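Local coordinates for S-M checkpoint control protein rad4 (Schizosaccharomyces pombe, PDB 4BMD) that acts as a signalling adaptor essential for DNA replication and for the checkpoint coupling S and M phases, the chain here being its BRCT3 and BRCT4 domains, at residues F18-E22 / L64-S68; E91-A95 / W180-Q184; H57-D62 / P97-P101. All blocks are in the same frame, centred on the assembly; numbering follows the deposited sequence.

Contact 1 (F18-E22 / L64-S68); sequences FYLYE and LPIFS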
ATOM      1  N   PHE A  18     -20.727   1.767   5.616  1.00 43.52           N
ATOM      2  CA  PHE A  18     -19.647   2.245   4.762  1.00 39.35           C
ATOM      3  C   PHE A  18     -20.150   3.132   3.629  1.00 44.58           C
ATOM      4  O   PHE A  18     -21.254   2.946   3.119  1.00 46.21           O
ATOM      5  CB  PHE A  18     -18.859   1.062   4.187  1.00 39.07           C
ATOM      6  CG  PHE A  18     -18.158   0.239   5.230  1.00 49.73           C
ATOM      7  CD1 PHE A  18     -18.807  -0.817   5.850  1.00 49.48           C
ATOM      8  CD2 PHE A  18     -16.851   0.520   5.589  1.00 47.24           C
ATOM      9  CE1 PHE A  18     -18.164  -1.576   6.809  1.00 54.61           C
ATOM     10  CE2 PHE A  18     -16.203  -0.236   6.548  1.00 42.49           C
ATOM     11  CZ  PHE A  18     -16.861  -1.286   7.160  1.00 47.91           C
ATOM     12  N   TYR A  19     -19.323   4.097   3.245  1.00 41.52           N
ATOM     13  CA  TYR A  19     -19.628   4.999   2.143  1.00 37.04           C
ATOM     14  C   TYR A  19     -18.557   4.858   1.065  1.00 41.29           C
ATOM     15  O   TYR A  19     -17.401   5.223   1.277  1.00 41.62           O
ATOM     16  CB  TYR A  19     -19.696   6.440   2.652  1.00 30.03           C
ATOM     17  CG  TYR A  19     -19.801   7.501   1.575  1.00 39.86           C
ATOM     18  CD1 TYR A  19     -21.035   7.884   1.067  1.00 35.37           C
ATOM     19  CD2 TYR A  19     -18.666   8.139   1.087  1.00 40.31           C
ATOM     20  CE1 TYR A  19     -21.135   8.860   0.092  1.00 38.92           C
ATOM     21  CE2 TYR A  19     -18.756   9.115   0.114  1.00 38.26           C
ATOM     22  CZ  TYR A  19     -19.992   9.472  -0.381  1.00 42.75           C
ATOM     23  OH  TYR A  19     -20.082  10.447  -1.351  1.00 41.28           O
ATOM     24  N   LEU A  20     -18.947   4.323  -0.088  1.00 40.55           N
ATOM     25  CA  LEU A  20     -18.009   4.080  -1.178  1.00 32.46           C
ATOM     26  C   LEU A  20     -17.957   5.276  -2.124  1.00 38.29           C
ATOM     27  O   LEU A  20     -18.973   5.668  -2.697  1.00 46.19           O
ATOM     28  CB  LEU A  20     -18.401   2.816  -1.944  1.00 33.35           C
ATOM     29  CG  LEU A  20     -18.752   1.597  -1.086  1.00 35.51           C
ATOM     30  CD1 LEU A  20     -19.092   0.403  -1.965  1.00 50.44           C
ATOM     31  CD2 LEU A  20     -17.622   1.257  -0.124  1.00 37.94           C
ATOM     32  N   TYR A  21     -16.768   5.846  -2.292  1.00 34.27           N
ATOM     33  CA  TYR A  21     -16.613   7.077  -3.060  1.00 38.02           C
ATOM     34  C   TYR A  21     -15.911   6.875  -4.401  1.00 44.43           C
ATOM     35  O   TYR A  21     -14.786   6.385  -4.452  1.00 46.41           O
ATOM     36  CB  TYR A  21     -15.860   8.120  -2.232  1.00 32.10           C
ATOM     37  CG  TYR A  21     -15.615   9.423  -2.956  1.00 41.23           C
ATOM     38  CD1 TYR A  21     -16.631  10.361  -3.102  1.00 37.36           C
ATOM     39  CD2 TYR A  21     -14.365   9.721  -3.484  1.00 34.20           C
ATOM     40  CE1 TYR A  21     -16.410  11.557  -3.759  1.00 31.04           C
ATOM     41  CE2 TYR A  21     -14.133  10.915  -4.142  1.00 41.06           C
ATOM     42  CZ  TYR A  21     -15.159  11.828  -4.277  1.00 44.66           C
ATOM     43  OH  TYR A  21     -14.932  13.017  -4.932  1.00 50.33           O
ATOM     44  N   GLU A  22     -16.591   7.265  -5.476  1.00 39.89           N
ATOM     45  CA  GLU A  22     -16.034   7.248  -6.832  1.00 34.46           C
ATOM     46  C   GLU A  22     -15.446   5.911  -7.280  1.00 36.72           C
ATOM     47  O   GLU A  22     -14.431   5.876  -7.974  1.00 48.13           O
ATOM     48  CB  GLU A  22     -14.999   8.363  -7.009  1.00 44.04           C
ATOM     49  CG  GLU A  22     -15.597   9.759  -7.050  1.00 52.86           C
ATOM     50  CD  GLU A  22     -16.581   9.939  -8.189  1.00 64.96           C
ATOM     51  OE1 GLU A  22     -16.142   9.953  -9.360  1.00 74.60           O
ATOM     52  OE2 GLU A  22     -17.793  10.066  -7.915  1.00 66.24           O
ATOM     53  N   LEU A  64      -9.118  14.461  -3.739  1.00 46.52           N
ATOM     54  CA  LEU A  64     -10.111  14.047  -2.755  1.00 46.27           C
ATOM     55  C   LEU A  64     -10.779  15.236  -2.076  1.00 50.27           C
ATOM     56  O   LEU A  64     -10.111  16.194  -1.688  1.00 54.51           O
ATOM     57  CB  LEU A  64      -9.481  13.140  -1.697  1.00 42.77           C
ATOM     58  CG  LEU A  64      -9.254  11.679  -2.084  1.00 48.28           C
ATOM     59  CD1 LEU A  64      -8.590  10.929  -0.941  1.00 39.57           C
ATOM     60  CD2 LEU A  64     -10.570  11.026  -2.463  1.00 45.55           C
ATOM     61  N   PRO A  65     -12.109  15.173  -1.925  1.00 39.23           N
ATOM     62  CA  PRO A  65     -12.848  16.187  -1.170  1.00 40.66           C
ATOM     63  C   PRO A  65     -12.582  16.047   0.323  1.00 52.03           C
ATOM     64  O   PRO A  65     -11.876  15.129   0.738  1.00 41.92           O
ATOM     65  CB  PRO A  65     -14.309  15.849  -1.474  1.00 43.91           C
ATOM     66  CG  PRO A  65     -14.299  14.394  -1.774  1.00 37.44           C
ATOM     67  CD  PRO A  65     -13.001  14.142  -2.485  1.00 41.17           C
ATOM     68  N   ILE A  66     -13.144  16.951   1.118  1.00 64.15           N
ATOM     69  CA  ILE A  66     -12.984  16.890   2.564  1.00 59.46           C
ATOM     70  C   ILE A  66     -14.013  15.945   3.172  1.00 52.29           C
ATOM     71  O   ILE A  66     -15.209  16.058   2.904  1.00 53.09           O
ATOM     72  CB  ILE A  66     -13.132  18.281   3.206  1.00 71.69           C
ATOM     73  CG1 ILE A  66     -12.196  19.285   2.528  1.00 73.45           C
ATOM     74  CG2 ILE A  66     -12.859  18.210   4.701  1.00 60.81           C
ATOM     75  CD1 ILE A  66     -12.332  20.700   3.053  1.00 68.02           C
ATOM     76  N   PHE A  67     -13.544  15.006   3.985  1.00 44.84           N
ATOM     77  CA  PHE A  67     -14.434  14.072   4.660  1.00 52.51           C
ATOM     78  C   PHE A  67     -14.384  14.258   6.171  1.00 53.92           C
ATOM     79  O   PHE A  67     -13.309  14.279   6.769  1.00 53.26           O
ATOM     80  CB  PHE A  67     -14.080  12.624   4.307  1.00 42.92           C
ATOM     81  CG  PHE A  67     -14.389  12.249   2.885  1.00 45.11           C
ATOM     82  CD1 PHE A  67     -15.690  11.986   2.491  1.00 40.81           C
ATOM     83  CD2 PHE A  67     -13.377  12.147   1.946  1.00 44.15           C
ATOM     84  CE1 PHE A  67     -15.978  11.637   1.184  1.00 40.05           C
ATOM     85  CE2 PHE A  67     -13.657  11.797   0.638  1.00 35.83           C
ATOM     86  CZ  PHE A  67     -14.959  11.543   0.258  1.00 41.49           C
ATOM     87  N   SER A  68     -15.556  14.393   6.785  1.00 59.06           N
ATOM     88  CA  SER A  68     -15.647  14.512   8.234  0.58 52.05           C
ATOM     89  C   SER A  68     -15.770  13.130   8.868  1.00 47.23           C
ATOM     90  O   SER A  68     -16.401  12.967   9.911  1.00 52.01           O
ATOM     91  CB  SER A  68     -16.835  15.389   8.627  0.58 55.63           C
ATOM     92  OG  SER A  68     -16.709  16.690   8.076  0.58 53.44           O
TER

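Contact 2 (E91-A95 / W180-Q184); sequences EHALA and WNIIQ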
ATOM      1  N   GLU A  91      -2.791   2.473  11.148  1.00 51.87           N
ATOM      2  CA  GLU A  91      -1.899   1.355  11.441  1.00 56.96           C
ATOM      3  C   GLU A  91      -1.026   0.955  10.252  1.00 58.02           C
ATOM      4  O   GLU A  91       0.064   0.413  10.432  1.00 67.08           O
ATOM      5  CB  GLU A  91      -2.687   0.148  11.956  1.00 64.19           C
ATOM      6  CG  GLU A  91      -3.393   0.394  13.280  1.00 68.65           C
ATOM      7  CD  GLU A  91      -3.915  -0.883  13.908  1.00 70.10           C
ATOM      8  OE1 GLU A  91      -3.421  -1.971  13.545  1.00 74.32           O
ATOM      9  OE2 GLU A  91      -4.820  -0.800  14.765  1.00 77.63           O
ATOM     10  N   HIS A  92      -1.505   1.218   9.039  1.00 46.71           N
ATOM     11  CA  HIS A  92      -0.725   0.913   7.843  1.00 42.00           C
ATOM     12  C   HIS A  92      -0.866   1.996   6.774  1.00 40.73           C
ATOM     13  O   HIS A  92      -1.974   2.417   6.442  1.00 46.26           O
ATOM     14  CB  HIS A  92      -1.102  -0.454   7.273  1.00 38.83           C
ATOM     15  CG  HIS A  92      -0.046  -1.051   6.396  1.00 47.49           C
ATOM     16  ND1 HIS A  92       0.139  -0.667   5.085  1.00 47.36           N
ATOM     17  CD2 HIS A  92       0.891  -1.996   6.647  1.00 50.60           C
ATOM     18  CE1 HIS A  92       1.141  -1.354   4.566  1.00 45.96           C
ATOM     19  NE2 HIS A  92       1.614  -2.167   5.493  1.00 44.31           N
ATOM     20  N   ALA A  93       0.269   2.428   6.233  1.00 34.39           N
ATOM     21  CA  ALA A  93       0.312   3.543   5.292  1.00 31.35           C
ATOM     22  C   ALA A  93      -0.416   3.266   3.978  1.00 37.56           C
ATOM     23  O   ALA A  93      -0.866   4.193   3.304  1.00 36.40           O
ATOM     24  CB  ALA A  93       1.756   3.946   5.022  1.00 34.12           C
ATOM     25  N   LEU A  94      -0.528   1.993   3.614  1.00 28.81           N
ATOM     26  CA  LEU A  94      -1.166   1.618   2.356  1.00 38.42           C
ATOM     27  C   LEU A  94      -2.680   1.476   2.494  1.00 36.37           C
ATOM     28  O   LEU A  94      -3.390   1.334   1.499  1.00 37.48           O
ATOM     29  CB  LEU A  94      -0.562   0.322   1.808  1.00 35.79           C
ATOM     30  CG  LEU A  94       0.910   0.382   1.390  1.00 33.05           C
ATOM     31  CD1 LEU A  94       1.384  -0.971   0.888  1.00 38.36           C
ATOM     32  CD2 LEU A  94       1.126   1.451   0.332  1.00 32.72           C
ATOM     33  N   ALA A  95      -3.171   1.514   3.729  1.00 38.73           N
ATOM     34  CA  ALA A  95      -4.600   1.375   3.985  1.00 39.04           C
ATOM     35  C   ALA A  95      -5.309   2.724   3.895  1.00 40.50           C
ATOM     36  O   ALA A  95      -6.535   2.801   3.956  1.00 41.03           O
ATOM     37  CB  ALA A  95      -4.837   0.733   5.343  1.00 42.82           C
ATOM     38  N   TRP A 180       8.220   4.076   2.981  1.00 24.29           N
ATOM     39  CA  TRP A 180       7.130   4.507   3.851  1.00 25.81           C
ATOM     40  C   TRP A 180       7.182   6.016   4.072  1.00 27.73           C
ATOM     41  O   TRP A 180       6.145   6.676   4.137  1.00 31.02           O
ATOM     42  CB  TRP A 180       7.158   3.780   5.201  1.00 27.13           C
ATOM     43  CG  TRP A 180       7.019   2.279   5.136  1.00 31.22           C
ATOM     44  CD1 TRP A 180       7.765   1.365   5.825  1.00 34.39           C
ATOM     45  CD2 TRP A 180       6.082   1.521   4.354  1.00 29.55           C
ATOM     46  NE1 TRP A 180       7.351   0.090   5.525  1.00 31.30           N
ATOM     47  CE2 TRP A 180       6.321   0.158   4.623  1.00 33.36           C
ATOM     48  CE3 TRP A 180       5.065   1.860   3.454  1.00 33.52           C
ATOM     49  CZ2 TRP A 180       5.584  -0.863   4.023  1.00 37.63           C
ATOM     50  CZ3 TRP A 180       4.336   0.845   2.859  1.00 30.71           C
ATOM     51  CH2 TRP A 180       4.599  -0.500   3.147  1.00 31.09           C
ATOM     52  N   ASN A 181       8.392   6.554   4.183  1.00 21.90           N
ATOM     53  CA  ASN A 181       8.577   7.992   4.348  1.00 25.48           C
ATOM     54  C   ASN A 181       8.085   8.771   3.134  1.00 26.57           C
ATOM     55  O   ASN A 181       7.507   9.847   3.271  1.00 26.81           O
ATOM     56  CB  ASN A 181      10.043   8.327   4.625  1.00 27.29           C
ATOM     57  CG  ASN A 181      10.514   7.811   5.970  1.00 29.35           C
ATOM     58  OD1 ASN A 181       9.720   7.647   6.898  1.00 32.90           O
ATOM     59  ND2 ASN A 181      11.812   7.550   6.083  1.00 24.24           N
ATOM     60  N   ILE A 182       8.318   8.221   1.946  1.00 24.47           N
ATOM     61  CA  ILE A 182       7.845   8.838   0.712  1.00 24.13           C
ATOM     62  C   ILE A 182       6.319   8.798   0.640  1.00 30.24           C
ATOM     63  O   ILE A 182       5.676   9.797   0.316  1.00 30.26           O
ATOM     64  CB  ILE A 182       8.444   8.147  -0.529  1.00 29.82           C
ATOM     65  CG1 ILE A 182       9.960   8.357  -0.570  1.00 25.79           C
ATOM     66  CG2 ILE A 182       7.799   8.671  -1.806  1.00 21.76           C
ATOM     67  CD1 ILE A 182      10.624   7.774  -1.795  1.00 21.68           C
ATOM     68  N   ILE A 183       5.750   7.638   0.954  1.00 28.02           N
ATOM     69  CA  ILE A 183       4.302   7.454   0.947  1.00 30.71           C
ATOM     70  C   ILE A 183       3.611   8.389   1.935  1.00 32.75           C
ATOM     71  O   ILE A 183       2.643   9.067   1.588  1.00 36.01           O
ATOM     72  CB  ILE A 183       3.925   5.998   1.293  1.00 29.55           C
ATOM     73  CG1 ILE A 183       4.396   5.048   0.194  1.00 29.26           C
ATOM     74  CG2 ILE A 183       2.427   5.865   1.491  1.00 39.05           C
ATOM     75  CD1 ILE A 183       3.742   5.299  -1.138  1.00 49.12           C
ATOM     76  N   GLN A 184       4.121   8.425   3.161  1.00 30.46           N
ATOM     77  CA  GLN A 184       3.509   9.212   4.227  1.00 32.07           C
ATOM     78  C   GLN A 184       3.663  10.717   4.019  1.00 30.04           C
ATOM     79  O   GLN A 184       2.720  11.474   4.242  1.00 45.29           O
ATOM     80  CB  GLN A 184       4.076   8.801   5.587  1.00 32.73           C
ATOM     81  CG  GLN A 184       3.641   7.416   6.042  1.00 37.23           C
ATOM     82  CD  GLN A 184       4.277   7.006   7.355  1.00 49.95           C
ATOM     83  OE1 GLN A 184       5.455   6.651   7.403  1.00 53.48           O
ATOM     84  NE2 GLN A 184       3.500   7.056   8.430  1.00 44.76           N
TER

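Contact 3 (H57-D62 / P97-P101); sequences HYFPVD and PFFRP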
ATOM      1  N   HIS A  57      -7.813   2.791  -4.112  1.00 40.94           N
ATOM      2  CA  HIS A  57      -6.399   2.952  -3.778  1.00 42.87           C
ATOM      3  C   HIS A  57      -5.636   3.774  -4.815  1.00 37.32           C
ATOM      4  O   HIS A  57      -4.595   4.356  -4.512  1.00 36.92           O
ATOM      5  CB  HIS A  57      -5.729   1.586  -3.601  1.00 37.75           C
ATOM      6  CG  HIS A  57      -5.634   0.791  -4.867  1.00 48.73           C
ATOM      7  ND1 HIS A  57      -6.550  -0.180  -5.206  1.00 43.28           N
ATOM      8  CD2 HIS A  57      -4.731   0.825  -5.876  1.00 43.19           C
ATOM      9  CE1 HIS A  57      -6.216  -0.712  -6.369  1.00 49.29           C
ATOM     10  NE2 HIS A  57      -5.116  -0.119  -6.797  1.00 46.98           N
ATOM     11  N   TYR A  58      -6.162   3.819  -6.035  1.00 34.60           N
ATOM     12  CA  TYR A  58      -5.502   4.518  -7.132  1.00 32.74           C
ATOM     13  C   TYR A  58      -5.987   5.955  -7.284  1.00 37.33           C
ATOM     14  O   TYR A  58      -5.519   6.685  -8.159  1.00 43.21           O
ATOM     15  CB  TYR A  58      -5.706   3.757  -8.444  1.00 36.64           C
ATOM     16  CG  TYR A  58      -7.147   3.395  -8.720  1.00 35.55           C
ATOM     17  CD1 TYR A  58      -7.997   4.283  -9.367  1.00 42.10           C
ATOM     18  CD2 TYR A  58      -7.659   2.163  -8.337  1.00 44.26           C
ATOM     19  CE1 TYR A  58      -9.314   3.956  -9.621  1.00 35.71           C
ATOM     20  CE2 TYR A  58      -8.975   1.826  -8.585  1.00 40.40           C
ATOM     21  CZ  TYR A  58      -9.798   2.727  -9.228  1.00 39.79           C
ATOM     22  OH  TYR A  58     -11.110   2.395  -9.478  1.00 54.40           O
ATOM     23  N   PHE A  59      -6.926   6.358  -6.437  1.00 43.70           N
ATOM     24  CA  PHE A  59      -7.480   7.706  -6.504  1.00 40.77           C
ATOM     25  C   PHE A  59      -6.488   8.723  -5.947  1.00 41.70           C
ATOM     26  O   PHE A  59      -6.000   8.570  -4.828  1.00 42.46           O
ATOM     27  CB  PHE A  59      -8.800   7.778  -5.732  1.00 47.26           C
ATOM     28  CG  PHE A  59      -9.695   8.907  -6.161  1.00 54.14           C
ATOM     29  CD1 PHE A  59      -9.477  10.197  -5.705  1.00 45.94           C
ATOM     30  CD2 PHE A  59     -10.759   8.677  -7.020  1.00 52.92           C
ATOM     31  CE1 PHE A  59     -10.299  11.237  -6.099  1.00 58.03           C
ATOM     32  CE2 PHE A  59     -11.585   9.711  -7.417  1.00 48.44           C
ATOM     33  CZ  PHE A  59     -11.356  10.993  -6.956  1.00 63.41           C
ATOM     34  N   PRO A  60      -6.186   9.767  -6.735  1.00 43.46           N
ATOM     35  CA  PRO A  60      -5.244  10.824  -6.343  1.00 40.43           C
ATOM     36  C   PRO A  60      -5.689  11.546  -5.074  1.00 43.63           C
ATOM     37  O   PRO A  60      -6.810  12.050  -5.013  1.00 43.50           O
ATOM     38  CB  PRO A  60      -5.282  11.785  -7.534  1.00 41.02           C
ATOM     39  CG  PRO A  60      -5.737  10.952  -8.680  1.00 36.88           C
ATOM     40  CD  PRO A  60      -6.709   9.975  -8.096  1.00 39.79           C
ATOM     41  N   VAL A  61      -4.808  11.590  -4.079  1.00 43.49           N
ATOM     42  CA  VAL A  61      -5.106  12.221  -2.796  1.00 50.30           C
ATOM     43  C   VAL A  61      -5.508  13.683  -2.968  1.00 45.21           C
ATOM     44  O   VAL A  61      -6.442  14.164  -2.326  1.00 46.98           O
ATOM     45  CB  VAL A  61      -3.894  12.144  -1.846  1.00 45.56           C
ATOM     46  CG1 VAL A  61      -4.209  12.808  -0.514  1.00 43.90           C
ATOM     47  CG2 VAL A  61      -3.475  10.698  -1.640  1.00 41.12           C
ATOM     48  N   ASP A  62      -4.802  14.377  -3.852  1.00 48.49           N
ATOM     49  CA  ASP A  62      -5.023  15.801  -4.083  1.00 53.80           C
ATOM     50  C   ASP A  62      -6.406  16.114  -4.658  1.00 61.66           C
ATOM     51  O   ASP A  62      -6.894  17.237  -4.530  1.00 57.68           O
ATOM     52  CB  ASP A  62      -3.926  16.356  -4.994  1.00 60.20           C
ATOM     53  CG  ASP A  62      -3.485  15.357  -6.048  1.00 76.17           C
ATOM     54  OD1 ASP A  62      -2.626  14.503  -5.736  1.00 55.77           O
ATOM     55  OD2 ASP A  62      -3.995  15.424  -7.187  1.00 72.78           O
ATOM     56  N   PRO A  97      -5.520   6.612   1.681  1.00 37.87           N
ATOM     57  CA  PRO A  97      -5.199   7.215   0.386  1.00 35.32           C
ATOM     58  C   PRO A  97      -3.757   7.704   0.378  1.00 33.54           C
ATOM     59  O   PRO A  97      -3.360   8.449   1.275  1.00 30.41           O
ATOM     60  CB  PRO A  97      -6.158   8.403   0.311  1.00 42.53           C
ATOM     61  CG  PRO A  97      -7.323   7.987   1.133  1.00 41.30           C
ATOM     62  CD  PRO A  97      -6.750   7.179   2.263  1.00 39.26           C
ATOM     63  N   PHE A  98      -2.982   7.275  -0.613  1.00 33.08           N
ATOM     64  CA  PHE A  98      -1.559   7.588  -0.650  1.00 31.70           C
ATOM     65  C   PHE A  98      -1.097   8.043  -2.025  1.00 32.77           C
ATOM     66  O   PHE A  98      -0.077   8.720  -2.150  1.00 38.04           O
ATOM     67  CB  PHE A  98      -0.736   6.371  -0.212  1.00 34.76           C
ATOM     68  CG  PHE A  98      -0.926   5.160  -1.086  1.00 34.15           C
ATOM     69  CD1 PHE A  98      -0.182   4.996  -2.245  1.00 29.18           C
ATOM     70  CD2 PHE A  98      -1.843   4.181  -0.743  1.00 29.36           C
ATOM     71  CE1 PHE A  98      -0.358   3.885  -3.049  1.00 28.30           C
ATOM     72  CE2 PHE A  98      -2.020   3.065  -1.542  1.00 32.46           C
ATOM     73  CZ  PHE A  98      -1.277   2.919  -2.696  1.00 30.37           C
ATOM     74  N   PHE A  99      -1.841   7.661  -3.058  1.00 33.25           N
ATOM     75  CA  PHE A  99      -1.399   7.900  -4.427  1.00 33.48           C
ATOM     76  C   PHE A  99      -1.348   9.372  -4.824  1.00 30.68           C
ATOM     77  O   PHE A  99      -2.332  10.100  -4.710  1.00 33.93           O
ATOM     78  CB  PHE A  99      -2.252   7.125  -5.432  1.00 27.34           C
ATOM     79  CG  PHE A  99      -1.883   7.398  -6.861  1.00 35.60           C
ATOM     80  CD1 PHE A  99      -0.690   6.924  -7.383  1.00 39.80           C
ATOM     81  CD2 PHE A  99      -2.719   8.137  -7.680  1.00 32.29           C
ATOM     82  CE1 PHE A  99      -0.341   7.178  -8.694  1.00 28.72           C
ATOM     83  CE2 PHE A  99      -2.375   8.393  -8.993  1.00 35.94           C
ATOM     84  CZ  PHE A  99      -1.184   7.912  -9.500  1.00 35.01           C
ATOM     85  N   ARG A 100      -0.178   9.792  -5.292  1.00 33.44           N
ATOM     86  CA  ARG A 100       0.020  11.143  -5.798  0.53 36.82           C
ATOM     87  C   ARG A 100       0.722  11.090  -7.151  1.00 40.68           C
ATOM     88  O   ARG A 100       1.852  10.613  -7.249  1.00 45.73           O
ATOM     89  CB  ARG A 100       0.839  11.976  -4.811  0.53 36.62           C
ATOM     90  CG  ARG A 100       0.116  12.305  -3.515  0.53 38.23           C
ATOM     91  CD  ARG A 100       1.005  13.113  -2.582  0.53 40.98           C
ATOM     92  NE  ARG A 100       0.281  13.599  -1.411  0.53 45.07           N
ATOM     93  CZ  ARG A 100       0.150  12.917  -0.277  0.53 34.53           C
ATOM     94  NH1 ARG A 100       0.691  11.714  -0.158  0.53 36.41           N
ATOM     95  NH2 ARG A 100      -0.525  13.437   0.738  0.53 38.69           N
ATOM     96  N   PRO A 101       0.048  11.582  -8.203  1.00 39.13           N
ATOM     97  CA  PRO A 101       0.585  11.582  -9.570  1.00 38.91           C
ATOM     98  C   PRO A 101       1.922  12.312  -9.699  1.00 38.43           C
ATOM     99  O   PRO A 101       2.659  12.067 -10.654  1.00 40.14           O
ATOM    100  CB  PRO A 101      -0.496  12.319 -10.366  1.00 39.67           C
ATOM    101  CG  PRO A 101      -1.749  12.081  -9.596  1.00 36.72           C
ATOM    102  CD  PRO A 101      -1.333  12.096  -8.155  1.00 41.87           C
TER

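Contact 1 (F18-E22 / L64-S68)
Phe-67 pushes the CZ end of its ring between Tyr-19 and Tyr-21, two side chains that leave strand 17-20 and the residue after it on the same side. Its knob lands off centre over one face of Tyr-21, with Phe-67 CZ 3.9 Å from Tyr-21 CG. The planes stand at 80° and the centroids are 5.4 Å apart, a T-shaped pair in which Phe-67 gives the edge and Tyr-21 the face. Beside this, Phe-67 CE1 meets Tyr-19 CE2 at 3.9 Å. With CG anti to the backbone N (chi1 178°), the Tyr-21 ring reaches out to the 64-68 loop: Leu-64 CD2 rests against its CE2 corner, and the Pro-65 ring abuts the hydroxyl end, Pro-65 CD lying 3.3 Å from Tyr-21 OH. Glu-22 CG lies over the opposite face. If Tyr-21 were an alanine, Phe-67 would probably lose the wall it leans on and Pro-65 would be left beside a gap. Beneath the cluster lie Val-53 and Ile-55 of strand 52-55, the neighbour of 17-20 in the BRCT3 sheet. No hydrogen bond links the two segments, so the contact between them rests on fit and dispersion between aromatic and aliphatic groups.

Contact 2 (E91-A95 / W180-Q184)
Trp-180 of helix 177-185 reaches across to His-92, Ala-93 and Leu-94. Its CB, close to the helix backbone, makes no contact with the other segment; with CG beside the backbone N (chi1 -61°), the indole projects away from the helix, leaning back toward its N-terminal end, its six-membered ring toward 92-94. CE3 is the first atom to arrive, 4.2 Å from Ala-93 CB. Next comes CZ3, against which the branch point of Leu-94 is set: Leu-94 CG lies 3.8 Å from Trp-180 CZ3, near the indole plane, so the leucine packs on the ring's rim. At the tip, Trp-180 CH2 touches both Leu-94 CD1 and the imidazole, His-92 CE1 standing 3.8 Å from CH2. The two rings are steeply inclined, their planes at 80°, in an oblique encounter.

His-92 is held ready for this by its own loop. Leu-94 N donates to His-92 ND1 over 3.1 Å, tilted somewhat from the imidazole plane, which should limit rotation of the ring. Ala-93 CB fits on the helix surface, with Ile-183 CG2 at 4.1 Å and Gln-184 CG beside it. Its backbone N binds a MES molecule, probably from the crystallisation liquor, which also approaches the Trp-180 side chain.

Glu-121 and Leu-125 of helix 119-131 also touch the tryptophan, and Ala-128 meets Leu-94. The loop that follows helix 74-82 is thus seated on helices 119-131 and 177-185 of BRCT4, consistent with the tandem BRCT arrangement, in which helices of the second repeat pack against the first and the chain joining them.

Contact 3 (H57-D62 / P97-P101)
His-57 meets Phe-98 and Phe-99 through its backbone: its carbonyl O lies over one face of the Phe-98 ring, 4.0 Å from Phe-98 CZ, and also approaches Phe-99 CB. Phe-98 turns back to this point because its CG sits between the backbone N and the carbonyl carbon (chi1 61°). The imidazole of His-57 is engaged by other residues, bonding to Glu-74 through ND1 and stacking on Trp-75. The CB of Tyr-58 points away from 97-101, but its O comes to 3.2 Å from Phe-99 CD2, inclined to that ring. Phe-59 also sets out away from 97-101, and its ring packs on Glu-22 and Leu-64, while its carbonyl carbon lies at the edge of the Phe-99 ring.

From Pro-60 on, Phe-99 O becomes the shared partner. Pro-60 CA makes a CH...O contact of 3.4 Å with Phe-99 O, and Pro-60 CB packs on Pro-101 CD. Val-61 N then donates to the same Phe-99 O at 3.0 Å; the bond is nearly straight at both ends, 168° at the hydrogen and 171° at the oxygen. The valine branches part: CG2 fits against the 97-99 backbone, 3.6 Å from Phe-98 C, and in one of the two Arg-100 conformers, so with less certainty, CG1 lies over a guanidinium face. Asp-62 ends the walk with OD1 3.6 Å from Pro-101 CD.

One backbone hydrogen bond therefore ties this loop to the loop after helix 74-82, amid apolar packing; in that conformer of Arg-100 its charged atoms do not touch those of Asp-62, though the opposite charges may attract weakly.

Contact 1 lies at the outer side of BRCT3, where the 64-68 loop covers strands 17-20 and 52-55; contact 3 sits about 13 Å away between centres. Contact 2 lies about 12 Å from contact 3 and 19 Å from contact 1, again between centres, where the 91-95 loop meets helix 177-185. Contacts 1 and 3 draw on the same loop between strands 52-55 and 71-73, and interlock where Phe-59 packs on Leu-64. Contacts 2 and 3 share the loop after helix 74-82 and meet through Ile-183 and Phe-98. Along the chain contact 1 precedes contact 2, whereas contact 3 alternates with both. Packing thus runs from the BRCT3 sheet to helix 177-185, consistent with two repeats forming one unit.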